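Phosphodiesterase (Trypanosoma brucei brucei, PDB 5H2Q) is an all-helical metalloprotein of the HD-type phosphodiesterase family, holding zinc and magnesium ions near a pocket that binds LLI. Local coordinates at residues N166-I171 against R193-C198; T114-F119 against R188-R193; S244-P249 against I295-F300; W256-T261 against M288-G293. All coordinates share one frame; numbering follows the deposited sequence.

In the fold
Read from the N terminus, the contacts form two separate groups. Contact 2 closes the longer loop of the first group, bringing the start of helix 115-127 against helix 185-200. Contact 1 joins helix 159-172 to the following turns of helix 185-200, so its segments alternate with those of contact 2 and the two loops cross, sharing R193. Further along, contact 3 ties the connection between helices 227-242 and 250-274 to helix 290-312. Contact 4 is nested inside that loop, joining helix 250-274 to the first turn of helix 290-312. Contacts 3 and 4 touch each other and LLI; contacts 1 and 2 lie on the opposite side of the chain's centre.

Contact 1 (N166-I171 against R193-C198)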
# COMPACT_ATOMS: atom_id res chain seq x y z
N ASN A 166 4.38 -13.86 -4.96
CA ASN A 166 5.52 -14.72 -5.34
C ASN A 166 6.84 -14.08 -4.98
O ASN A 166 7.71 -14.74 -4.43
CB ASN A 166 5.52 -15.02 -6.86
CG ASN A 166 4.24 -15.67 -7.33
OD1 ASN A 166 3.54 -16.32 -6.57
ND2 ASN A 166 3.92 -15.52 -8.61
N LEU A 167 6.97 -12.78 -5.29
CA LEU A 167 8.22 -12.05 -5.04
C LEU A 167 8.43 -11.80 -3.57
O LEU A 167 9.58 -11.86 -3.11
CB LEU A 167 8.25 -10.75 -5.84
CG LEU A 167 8.32 -10.91 -7.37
CD1 LEU A 167 8.19 -9.57 -8.02
CD2 LEU A 167 9.61 -11.55 -7.83
N ALA A 168 7.33 -11.58 -2.82
CA ALA A 168 7.46 -11.38 -1.38
C ALA A 168 8.06 -12.63 -0.75
O ALA A 168 8.99 -12.55 0.05
CB ALA A 168 6.10 -11.07 -0.74
N VAL A 169 7.49 -13.80 -1.11
CA VAL A 169 7.95 -15.11 -0.60
C VAL A 169 9.42 -15.34 -0.99
O VAL A 169 10.21 -15.83 -0.16
CB VAL A 169 6.98 -16.23 -1.07
CG1 VAL A 169 7.54 -17.62 -0.76
CG2 VAL A 169 5.59 -16.05 -0.42
N GLU A 170 9.78 -14.97 -2.22
CA GLU A 170 11.17 -15.10 -2.69
C GLU A 170 12.12 -14.27 -1.79
O GLU A 170 13.16 -14.78 -1.37
CB GLU A 170 11.27 -14.64 -4.14
CG GLU A 170 12.67 -14.80 -4.70
CD GLU A 170 12.69 -14.66 -6.21
OE1 GLU A 170 13.13 -15.63 -6.88
OE2 GLU A 170 12.19 -13.63 -6.73
N ILE A 171 11.77 -13.00 -1.53
CA ILE A 171 12.60 -12.13 -0.69
C ILE A 171 12.78 -12.75 0.68
O ILE A 171 13.88 -12.84 1.20
CB ILE A 171 12.05 -10.68 -0.62
CG1 ILE A 171 12.24 -9.96 -2.00
CG2 ILE A 171 12.74 -9.87 0.52
CD1 ILE A 171 11.46 -8.66 -2.17
N ARG A 193 0.70 -16.28 6.08
CA ARG A 193 -0.70 -16.38 5.64
C ARG A 193 -1.38 -15.00 5.59
O ARG A 193 -1.99 -14.67 4.59
CB ARG A 193 -1.51 -17.35 6.51
CG ARG A 193 -2.96 -17.56 6.00
CD ARG A 193 -3.88 -18.40 6.88
NE ARG A 193 -3.29 -18.83 8.15
CZ ARG A 193 -3.42 -18.19 9.30
NH1 ARG A 193 -4.12 -17.06 9.37
NH2 ARG A 193 -2.85 -18.66 10.40
N SER A 194 -1.25 -14.21 6.69
CA SER A 194 -1.82 -12.87 6.77
C SER A 194 -1.26 -11.94 5.72
O SER A 194 -2.03 -11.20 5.11
CB SER A 194 -1.62 -12.28 8.17
OG SER A 194 -2.46 -12.97 9.08
N MET A 195 0.08 -12.01 5.46
CA MET A 195 0.71 -11.15 4.44
C MET A 195 0.11 -11.44 3.06
O MET A 195 -0.33 -10.52 2.36
CB MET A 195 2.24 -11.37 4.42
CG MET A 195 2.93 -10.71 3.23
SD MET A 195 4.65 -11.22 3.15
CE MET A 195 4.47 -12.87 2.41
N ILE A 196 0.07 -12.72 2.69
CA ILE A 196 -0.44 -13.17 1.40
C ILE A 196 -1.92 -12.80 1.26
O ILE A 196 -2.27 -12.16 0.25
CB ILE A 196 -0.12 -14.70 1.21
CG1 ILE A 196 1.42 -14.86 0.97
CG2 ILE A 196 -0.94 -15.31 0.03
CD1 ILE A 196 1.97 -16.30 1.23
N ASP A 197 -2.76 -13.04 2.29
CA ASP A 197 -4.18 -12.67 2.21
C ASP A 197 -4.38 -11.16 2.07
O ASP A 197 -5.19 -10.73 1.26
CB ASP A 197 -4.99 -13.25 3.38
CG ASP A 197 -5.27 -14.76 3.30
OD1 ASP A 197 -5.14 -15.34 2.19
OD2 ASP A 197 -5.64 -15.34 4.32
N CYS A 198 -3.54 -10.36 2.77
CA CYS A 198 -3.58 -8.91 2.67
C CYS A 198 -3.24 -8.44 1.28
O CYS A 198 -3.91 -7.53 0.77
CB CYS A 198 -2.64 -8.28 3.69
SG CYS A 198 -3.30 -8.30 5.36
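A168 and M195 meet between two nearly antiparallel helices of the all-helical phosphodiesterase fold, and they illustrate how a wide helix pair can be bridged largely by one long side chain, here M195. The local axes of 166-171 and 193-198 stay 10.9 Å apart at their closest, with 153° between their directions. Between these two segments, M195 is the residue that reaches the small A168.

The buried part of the contact is here. M195 leaves its helix with CG anti to the backbone N and runs straight out until the thioether bends at chi3 (79°), which lays the terminal methyl against the alanine: A168 CB to M195 CE is 4.0 Å. The sulfur follows just behind. Helix 115-127 backs this side, with V127 touching A168 and T124 touching M195; the zinc ligands H128 and D129 come directly after that helix, although the side chain of A168 is itself about 13 Å from the zinc ion.

The other flank is looser and partly open to solvent. V169 and I196 cross obliquely there; their CB atoms point along the interface, and I196 then turns CD1 in toward the valine. No hydrogen bond joins the segments. V169 CG2 lies 4.4 Å from M195 CE, at the margin of contact. That same methyl also meets the far tip of the isoleucine, V169 CG2 to I196 CD1, at 4.0 Å.

Contact 2 (T114-F119 against R188-R193)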
# COMPACT_ATOMS: atom_id res chain seq x y z
N THR A 114 -3.54 -7.99 16.98
CA THR A 114 -2.46 -8.30 17.90
C THR A 114 -1.23 -7.51 17.42
O THR A 114 -1.16 -7.09 16.27
CB THR A 114 -2.12 -9.79 17.90
OG1 THR A 114 -1.58 -10.17 16.63
CG2 THR A 114 -3.31 -10.69 18.30
N GLU A 115 -0.25 -7.34 18.31
CA GLU A 115 1.02 -6.69 18.03
C GLU A 115 1.74 -7.36 16.84
O GLU A 115 2.26 -6.66 15.97
CB GLU A 115 1.87 -6.82 19.28
CG GLU A 115 2.83 -5.68 19.47
CD GLU A 115 3.35 -5.64 20.88
OE1 GLU A 115 3.69 -6.71 21.44
OE2 GLU A 115 3.46 -4.52 21.41
N LEU A 116 1.72 -8.72 16.79
CA LEU A 116 2.30 -9.45 15.67
C LEU A 116 1.61 -9.05 14.37
O LEU A 116 2.30 -8.80 13.39
CB LEU A 116 2.23 -10.98 15.86
CG LEU A 116 2.76 -11.85 14.68
CD1 LEU A 116 4.18 -11.45 14.26
CD2 LEU A 116 2.63 -13.31 14.96
N GLU A 117 0.26 -8.99 14.37
CA GLU A 117 -0.47 -8.60 13.15
C GLU A 117 -0.13 -7.17 12.68
O GLU A 117 -0.11 -6.89 11.48
CB GLU A 117 -1.97 -8.80 13.34
CG GLU A 117 -2.36 -10.27 13.39
CD GLU A 117 -3.70 -10.51 14.04
OE1 GLU A 117 -4.27 -9.57 14.65
OE2 GLU A 117 -4.23 -11.63 13.87
N CYS A 118 0.13 -6.26 13.63
CA CYS A 118 0.53 -4.89 13.31
C CYS A 118 1.87 -4.91 12.59
O CYS A 118 2.02 -4.28 11.54
CB CYS A 118 0.59 -4.04 14.56
SG CYS A 118 -1.05 -3.68 15.27
N PHE A 119 2.83 -5.69 13.11
CA PHE A 119 4.15 -5.86 12.48
C PHE A 119 3.96 -6.44 11.08
O PHE A 119 4.50 -5.90 10.11
CB PHE A 119 5.01 -6.82 13.32
CG PHE A 119 6.37 -7.06 12.71
CD1 PHE A 119 7.16 -6.00 12.30
CD2 PHE A 119 6.85 -8.36 12.54
CE1 PHE A 119 8.45 -6.22 11.77
CE2 PHE A 119 8.12 -8.58 11.98
CZ PHE A 119 8.90 -7.51 11.59
N ARG A 188 4.83 -17.91 12.79
CA ARG A 188 5.43 -17.82 11.47
C ARG A 188 4.38 -18.09 10.38
O ARG A 188 4.32 -17.36 9.38
CB ARG A 188 6.59 -18.80 11.37
CG ARG A 188 7.44 -18.53 10.16
CD ARG A 188 8.74 -19.30 10.19
NE ARG A 188 9.21 -19.50 8.82
CZ ARG A 188 9.94 -18.63 8.13
NH1 ARG A 188 10.31 -17.47 8.68
NH2 ARG A 188 10.31 -18.91 6.89
N THR A 189 3.52 -19.11 10.59
CA THR A 189 2.44 -19.45 9.65
C THR A 189 1.47 -18.29 9.53
O THR A 189 1.12 -17.95 8.42
CB THR A 189 1.74 -20.77 10.03
OG1 THR A 189 2.71 -21.80 10.04
CG2 THR A 189 0.63 -21.14 9.07
N LEU A 190 1.08 -17.67 10.68
CA LEU A 190 0.17 -16.51 10.67
C LEU A 190 0.82 -15.39 9.85
O LEU A 190 0.13 -14.75 9.07
CB LEU A 190 -0.16 -16.02 12.10
CG LEU A 190 -1.08 -14.75 12.19
CD1 LEU A 190 -1.99 -14.78 13.42
CD2 LEU A 190 -0.27 -13.45 12.17
N ALA A 191 2.12 -15.12 10.06
CA ALA A 191 2.79 -14.02 9.36
C ALA A 191 2.72 -14.19 7.84
O ALA A 191 2.26 -13.27 7.16
CB ALA A 191 4.22 -13.86 9.83
N PHE A 192 3.10 -15.37 7.31
CA PHE A 192 3.02 -15.59 5.86
C PHE A 192 1.61 -15.59 5.36
O PHE A 192 1.33 -14.98 4.32
CB PHE A 192 3.73 -16.89 5.48
CG PHE A 192 5.23 -16.70 5.43
CD1 PHE A 192 5.85 -16.31 4.25
CD2 PHE A 192 6.01 -16.92 6.56
CE1 PHE A 192 7.23 -16.09 4.21
CE2 PHE A 192 7.40 -16.72 6.51
CZ PHE A 192 8.00 -16.32 5.34
N ARG A 193 0.70 -16.28 6.08
CA ARG A 193 -0.70 -16.38 5.64
C ARG A 193 -1.38 -15.00 5.59
O ARG A 193 -1.99 -14.67 4.59
CB ARG A 193 -1.51 -17.35 6.51
CG ARG A 193 -2.96 -17.56 6.00
CD ARG A 193 -3.88 -18.40 6.88
NE ARG A 193 -3.29 -18.83 8.15
CZ ARG A 193 -3.42 -18.19 9.30
NH1 ARG A 193 -4.12 -17.06 9.37
NH2 ARG A 193 -2.85 -18.66 10.40
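L190 reaches from helix 185-200 to both L116 and E117 in the first turn of helix 115-127, a small example of an apolar side chain serving a neighbouring helix start. The apolar touches come first. L116 and L190 slide past each other in opposite directions, their methyls L116 CD2 and L190 CD2 meeting at 4.0 Å. The same L190 methyl rests on the aliphatic stem of E117, with L190 CD2 at 4.0 Å from E117 CG. This glutamate crosses the leucine at about a right angle.

A methyl also meets a charged group: the second methyl of L190, CD1, lies beside the carboxylate, 3.9 Å from E117 OE2.

The polar bonds lie within 114-119 and form a capping box. T114 OG1 accepts from E117 N at 3.1 Å. In return, T114 N donates to E117 OE1 over 2.9 Å, approaching from above the carboxylate plane, 38° out of it.

Charge completes the scheme: E117 OE2 forms a salt bridge with R230 NE of helix 227-242.

The glutamate therefore has its two oxygens divided between a helix cap and an arginine, which would probably favour its ionised form although it is buried, and which probably helps hold the stem against which L190 packs.

Contact 3 (S244-P249 against I295-F300); sequences SNVTKP and IGFIDF. With LLI ((4~{a}~{S},8~{a}~{R})-2-cycloheptyl-4-[4-methoxy-3-[2-(2-oxidanylideneimidazolidin-1-yl)ethoxy]phenyl]-4~{a},5,8,8~{a}-tetrahydrophthalazin-1-one), chain E.
S244 O, gripped twice by T247, closes the turn from which V246 reaches F297 and I298. The T247 hydroxyl donates to S244 O over 2.7 Å, in the carbonyl plane and on a lone pair, while T247 N bonds to the same oxygen at 2.9 Å. Further bonds from outside steady the connection: N327 ND2 of helix 318-334 serves both V246 O and K248 O, and S253 OG is bonded to N245 O.

Across the contact V246 works mainly through one branch. Its CG1 stands anti to the carbonyl carbon (chi1 -58°), which directs it into the angle between two side chains of helix 290-312. V246 CG1 approaches the edge of the phenylalanine ring near its plane, 3.7 Å from F297 CD2, and lies 3.8 Å from I298 CG1. The two hydrophobic partners are successive residues of one helix, so a single methyl spans both.

This is part of the wall of the pocket in the phosphodiesterase fold. The F297 ring offers one face to the aromatic ring of LLI, whose C2 sits 3.7 Å above the ring plane over its centre. As in relatives of this family, a phenylalanine thus lies flat against a bound aromatic group, and here V246 braces that ring from its edge. At the methoxy edge of the ligand ring N245 OD1, hydrogen-bonded to Y87 OH, lies 3.6 Å from LLI C9, the methyl of the methoxy group. Q294, one turn before I298 on helix 290-312, hydrogen-bonds LLI through NE2.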
# COMPACT_ATOMS: atom_id res chain seq x y z
N SER A 244 -5.71 5.55 0.42
CA SER A 244 -5.58 6.68 1.37
C SER A 244 -5.09 8.02 0.78
O SER A 244 -5.03 8.99 1.52
CB SER A 244 -4.61 6.29 2.49
OG SER A 244 -3.31 6.20 1.94
N ASN A 245 -4.70 8.10 -0.51
CA ASN A 245 -4.19 9.37 -1.05
C ASN A 245 -5.23 10.50 -0.93
O ASN A 245 -4.87 11.65 -0.77
CB ASN A 245 -3.78 9.24 -2.52
CG ASN A 245 -2.70 8.24 -2.86
OD1 ASN A 245 -2.65 7.78 -4.01
ND2 ASN A 245 -1.79 7.90 -1.93
N VAL A 246 -6.52 10.14 -1.00
CA VAL A 246 -7.60 11.13 -0.89
C VAL A 246 -7.80 11.66 0.55
O VAL A 246 -8.53 12.64 0.72
CB VAL A 246 -8.93 10.61 -1.51
CG1 VAL A 246 -8.73 10.23 -2.97
CG2 VAL A 246 -9.46 9.43 -0.71
N THR A 247 -7.18 11.00 1.58
CA THR A 247 -7.33 11.35 3.00
C THR A 247 -6.25 12.33 3.49
O THR A 247 -6.26 12.75 4.65
CB THR A 247 -7.30 10.08 3.88
OG1 THR A 247 -5.96 9.57 3.99
CG2 THR A 247 -8.28 8.99 3.44
N LYS A 248 -5.30 12.69 2.62
CA LYS A 248 -4.15 13.53 2.95
C LYS A 248 -4.37 15.05 2.80
O LYS A 248 -5.34 15.42 2.12
CB LYS A 248 -2.94 13.08 2.12
CG LYS A 248 -2.61 11.57 2.21
CD LYS A 248 -2.64 11.06 3.67
CE LYS A 248 -2.19 9.63 3.83
NZ LYS A 248 -0.73 9.51 3.55
N PRO A 249 -3.46 15.94 3.29
CA PRO A 249 -3.63 17.39 3.00
C PRO A 249 -3.65 17.61 1.48
O PRO A 249 -3.07 16.80 0.74
CB PRO A 249 -2.41 18.03 3.65
CG PRO A 249 -1.98 17.05 4.72
CD PRO A 249 -2.25 15.70 4.10
N ILE A 295 -13.08 13.38 -7.94
CA ILE A 295 -14.45 13.37 -7.42
C ILE A 295 -15.12 12.00 -7.64
O ILE A 295 -15.76 11.48 -6.73
CB ILE A 295 -15.29 14.54 -8.01
CG1 ILE A 295 -14.74 15.89 -7.52
CG2 ILE A 295 -16.77 14.39 -7.63
CD1 ILE A 295 -15.23 17.13 -8.31
N GLY A 296 -14.95 11.43 -8.84
CA GLY A 296 -15.51 10.13 -9.18
C GLY A 296 -14.96 9.05 -8.28
O GLY A 296 -15.71 8.20 -7.79
N PHE A 297 -13.63 9.07 -8.08
CA PHE A 297 -12.90 8.14 -7.23
C PHE A 297 -13.40 8.22 -5.78
O PHE A 297 -13.74 7.20 -5.18
CB PHE A 297 -11.38 8.38 -7.32
CG PHE A 297 -10.55 7.38 -6.55
CD1 PHE A 297 -10.64 6.01 -6.82
CD2 PHE A 297 -9.68 7.80 -5.55
CE1 PHE A 297 -9.88 5.09 -6.08
CE2 PHE A 297 -8.92 6.88 -4.82
CZ PHE A 297 -9.02 5.53 -5.10
N ILE A 298 -13.54 9.44 -5.26
CA ILE A 298 -14.08 9.67 -3.91
C ILE A 298 -15.56 9.18 -3.80
O ILE A 298 -15.86 8.35 -2.94
CB ILE A 298 -13.87 11.14 -3.51
CG1 ILE A 298 -12.37 11.40 -3.23
CG2 ILE A 298 -14.74 11.54 -2.30
CD1 ILE A 298 -11.89 12.84 -3.32
N ASP A 299 -16.45 9.64 -4.72
CA ASP A 299 -17.87 9.31 -4.66
C ASP A 299 -18.22 7.85 -4.73
O ASP A 299 -19.05 7.39 -3.94
CB ASP A 299 -18.66 10.08 -5.74
CG ASP A 299 -18.79 11.57 -5.49
OD1 ASP A 299 -18.41 12.03 -4.38
OD2 ASP A 299 -19.29 12.28 -6.38
N PHE A 300 -17.64 7.12 -5.69
CA PHE A 300 -17.96 5.72 -5.91
C PHE A 300 -17.02 4.74 -5.23
O PHE A 300 -17.35 3.55 -5.16
CB PHE A 300 -18.04 5.43 -7.42
CG PHE A 300 -19.16 6.19 -8.10
CD1 PHE A 300 -20.46 5.70 -8.09
CD2 PHE A 300 -18.92 7.43 -8.70
CE1 PHE A 300 -21.50 6.42 -8.69
CE2 PHE A 300 -19.96 8.15 -9.29
CZ PHE A 300 -21.25 7.64 -9.28
C2 LLI E . -6.92 7.07 -8.11
C3 LLI E . -5.93 7.56 -7.23
O1 LLI E . -7.62 8.02 -8.81
C12 LLI E . -5.49 2.33 -7.16
C14 LLI E . -5.29 1.18 -8.18
C15 LLI E . -6.61 0.65 -8.75
C16 LLI E . -6.19 1.83 -5.89
C17 LLI E . -5.66 0.51 -5.41
C18 LLI E . -4.47 0.04 -7.55
C19 LLI E . -4.99 -0.34 -6.19
C21 LLI E . -8.89 1.39 -9.47
C22 LLI E . -9.06 2.19 -10.82
C23 LLI E . -9.99 1.71 -8.41
C24 LLI E . -10.37 2.01 -11.60
C25 LLI E . -11.46 1.51 -8.77
C26 LLI E . -12.08 2.60 -9.66
C27 LLI E . -11.57 2.80 -11.10
C28 LLI E . -8.66 7.56 -9.70
C29 LLI E . -9.18 8.78 -10.41
C4 LLI E . -7.06 5.70 -8.30
C5 LLI E . -5.08 6.66 -6.58
C6 LLI E . -6.22 4.81 -7.64
C7 LLI E . -5.23 5.30 -6.79
O8 LLI E . -5.89 8.92 -7.08
C9 LLI E . -4.76 9.48 -6.40
C10 LLI E . -6.37 3.35 -7.86
N11 LLI E . -7.33 3.00 -8.70
N13 LLI E . -7.54 1.67 -8.95
O20 LLI E . -6.81 -0.52 -8.99
N30 LLI E . -8.32 9.21 -11.53
C31 LLI E . -7.72 8.26 -12.48
C32 LLI E . -7.68 10.42 -11.57
C33 LLI E . -6.90 9.17 -13.38
N34 LLI E . -6.85 10.41 -12.63
O35 LLI E . -7.87 11.35 -10.80

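Contact 4 (W256-T261 against M288-G293); sequences WAMAVT and MELAKG. With LLI ((4~{a}~{S},8~{a}~{R})-2-cycloheptyl-4-[4-methoxy-3-[2-(2-oxidanylideneimidazolidin-1-yl)ethoxy]phenyl]-4~{a},5,8,8~{a}-tetrahydrophthalazin-1-one), chain E.
L290 has by far the largest buried area here: it leans from the first turn of helix 290-312 onto the face of helix 250-274 that carries A257, M258 and T261. This helix-start against helix-side packing builds one end of the ligand pocket of the phosphodiesterase fold. With CG anti to the backbone N (chi1 -173°), the leucine extends straight across the gap and parts its two methyls between different neighbours.

The inner branch, CD1, rests on A257, with L290 CD1 3.8 Å from A257 CB. It also lies 3.2 Å from T261 OG1, the two side chains meeting at a slant. W331 of helix 318-334 packs on both L290 and A257. The outer branch, CD2, meets M258 at its stem, 4.0 Å from M258 CG, the two side chains crossing at about a right angle; the methionine then bends at chi3, and its thioether leads off toward the exposed surface.

A257 takes part through its backbone as well, A257 O lying 3.7 Å from L290 CD1. That oxygen accepts from T261 N and, at 2.7 Å, from T261 OG1, and the two donors arrive from opposite faces of the carbonyl plane. The hydroxyl, its own proton given to A257 O, is left as an acceptor toward the pocket. There the imidazolidinone of LLI enters beside L290, and G293 O lies 3.3 Å from LLI C29. LLI N34 donates to T261 OG1 over 2.9 Å, with an N-H...O angle of 145°.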
# COMPACT_ATOMS: atom_id res chain seq x y z
N TRP A 256 -0.38 13.05 -5.55
CA TRP A 256 -0.67 11.64 -5.79
C TRP A 256 -1.57 11.50 -7.04
O TRP A 256 -1.34 10.62 -7.86
CB TRP A 256 -1.37 11.00 -4.58
CG TRP A 256 -0.48 10.77 -3.40
CD1 TRP A 256 -0.63 11.27 -2.14
CD2 TRP A 256 0.72 9.98 -3.37
NE1 TRP A 256 0.39 10.83 -1.32
CE2 TRP A 256 1.24 10.05 -2.05
CE3 TRP A 256 1.43 9.23 -4.33
CZ2 TRP A 256 2.43 9.42 -1.68
CZ3 TRP A 256 2.60 8.60 -3.96
CH2 TRP A 256 3.07 8.66 -2.64
N ALA A 257 -2.59 12.38 -7.17
CA ALA A 257 -3.52 12.41 -8.31
C ALA A 257 -2.76 12.66 -9.62
O ALA A 257 -3.00 11.95 -10.60
CB ALA A 257 -4.58 13.47 -8.10
N MET A 258 -1.78 13.57 -9.60
CA MET A 258 -0.95 13.83 -10.79
C MET A 258 -0.17 12.59 -11.20
O MET A 258 -0.16 12.25 -12.39
CB MET A 258 0.00 15.01 -10.54
CG MET A 258 -0.70 16.36 -10.42
SD MET A 258 0.36 17.63 -9.67
CE MET A 258 1.61 17.81 -10.95
N ALA A 259 0.47 11.91 -10.23
CA ALA A 259 1.28 10.71 -10.45
C ALA A 259 0.42 9.55 -11.02
O ALA A 259 0.82 8.94 -12.02
CB ALA A 259 1.95 10.28 -9.14
N VAL A 260 -0.76 9.28 -10.40
CA VAL A 260 -1.64 8.20 -10.87
C VAL A 260 -2.14 8.49 -12.30
O VAL A 260 -2.17 7.57 -13.13
CB VAL A 260 -2.80 7.83 -9.90
CG1 VAL A 260 -3.98 8.80 -9.99
CG2 VAL A 260 -3.27 6.40 -10.15
N THR A 261 -2.49 9.75 -12.58
CA THR A 261 -2.94 10.21 -13.91
C THR A 261 -1.87 9.92 -14.95
O THR A 261 -2.19 9.27 -15.95
CB THR A 261 -3.32 11.70 -13.86
OG1 THR A 261 -4.40 11.83 -12.96
CG2 THR A 261 -3.73 12.26 -15.23
N MET A 288 -9.61 14.70 -19.64
CA MET A 288 -10.50 14.79 -18.49
C MET A 288 -9.80 15.64 -17.42
O MET A 288 -8.59 15.53 -17.22
CB MET A 288 -10.77 13.37 -17.96
CG MET A 288 -11.69 13.30 -16.76
SD MET A 288 -13.43 13.53 -17.20
CE MET A 288 -14.20 12.46 -15.98
N GLU A 289 -10.59 16.50 -16.75
CA GLU A 289 -10.13 17.35 -15.67
C GLU A 289 -9.72 16.46 -14.48
O GLU A 289 -10.46 15.55 -14.10
CB GLU A 289 -11.25 18.30 -15.24
CG GLU A 289 -11.24 19.63 -15.95
CD GLU A 289 -12.00 20.69 -15.19
OE1 GLU A 289 -13.19 20.93 -15.51
OE2 GLU A 289 -11.42 21.26 -14.23
N LEU A 290 -8.52 16.71 -13.94
CA LEU A 290 -7.98 15.99 -12.78
C LEU A 290 -9.02 15.97 -11.65
O LEU A 290 -9.28 14.91 -11.07
CB LEU A 290 -6.67 16.69 -12.33
CG LEU A 290 -5.83 16.01 -11.22
CD1 LEU A 290 -5.34 14.64 -11.65
CD2 LEU A 290 -4.63 16.87 -10.86
N ALA A 291 -9.70 17.11 -11.43
CA ALA A 291 -10.75 17.35 -10.44
C ALA A 291 -11.93 16.39 -10.60
O ALA A 291 -12.39 15.83 -9.61
CB ALA A 291 -11.22 18.80 -10.53
N LYS A 292 -12.39 16.17 -11.86
CA LYS A 292 -13.48 15.24 -12.18
C LYS A 292 -13.09 13.79 -11.82
O LYS A 292 -13.91 13.06 -11.26
CB LYS A 292 -13.82 15.32 -13.69
CG LYS A 292 -14.69 16.51 -14.06
CD LYS A 292 -14.73 16.75 -15.56
CE LYS A 292 -15.52 17.99 -15.89
NZ LYS A 292 -15.22 18.49 -17.26
N GLY A 293 -11.85 13.41 -12.14
CA GLY A 293 -11.33 12.08 -11.86
C GLY A 293 -11.31 11.78 -10.37
O GLY A 293 -11.83 10.75 -9.92
C2 LLI E . -6.92 7.07 -8.11
C3 LLI E . -5.93 7.56 -7.23
O1 LLI E . -7.62 8.02 -8.81
C12 LLI E . -5.49 2.33 -7.16
C14 LLI E . -5.29 1.18 -8.18
C15 LLI E . -6.61 0.65 -8.75
C16 LLI E . -6.19 1.83 -5.89
C17 LLI E . -5.66 0.51 -5.41
C18 LLI E . -4.47 0.04 -7.55
C19 LLI E . -4.99 -0.34 -6.19
C21 LLI E . -8.89 1.39 -9.47
C22 LLI E . -9.06 2.19 -10.82
C23 LLI E . -9.99 1.71 -8.41
C24 LLI E . -10.37 2.01 -11.60
C25 LLI E . -11.46 1.51 -8.77
C26 LLI E . -12.08 2.60 -9.66
C27 LLI E . -11.57 2.80 -11.10
C28 LLI E . -8.66 7.56 -9.70
C29 LLI E . -9.18 8.78 -10.41
C4 LLI E . -7.06 5.70 -8.30
C5 LLI E . -5.08 6.66 -6.58
C6 LLI E . -6.22 4.81 -7.64
C7 LLI E . -5.23 5.30 -6.79
O8 LLI E . -5.89 8.92 -7.08
C9 LLI E . -4.76 9.48 -6.40
C10 LLI E . -6.37 3.35 -7.86
N11 LLI E . -7.33 3.00 -8.70
N13 LLI E . -7.54 1.67 -8.95
O20 LLI E . -6.81 -0.52 -8.99
N30 LLI E . -8.32 9.21 -11.53
C31 LLI E . -7.72 8.26 -12.48
C32 LLI E . -7.68 10.42 -11.57
C33 LLI E . -6.90 9.17 -13.38
N34 LLI E . -6.85 10.41 -12.63
O35 LLI E . -7.87 11.35 -10.80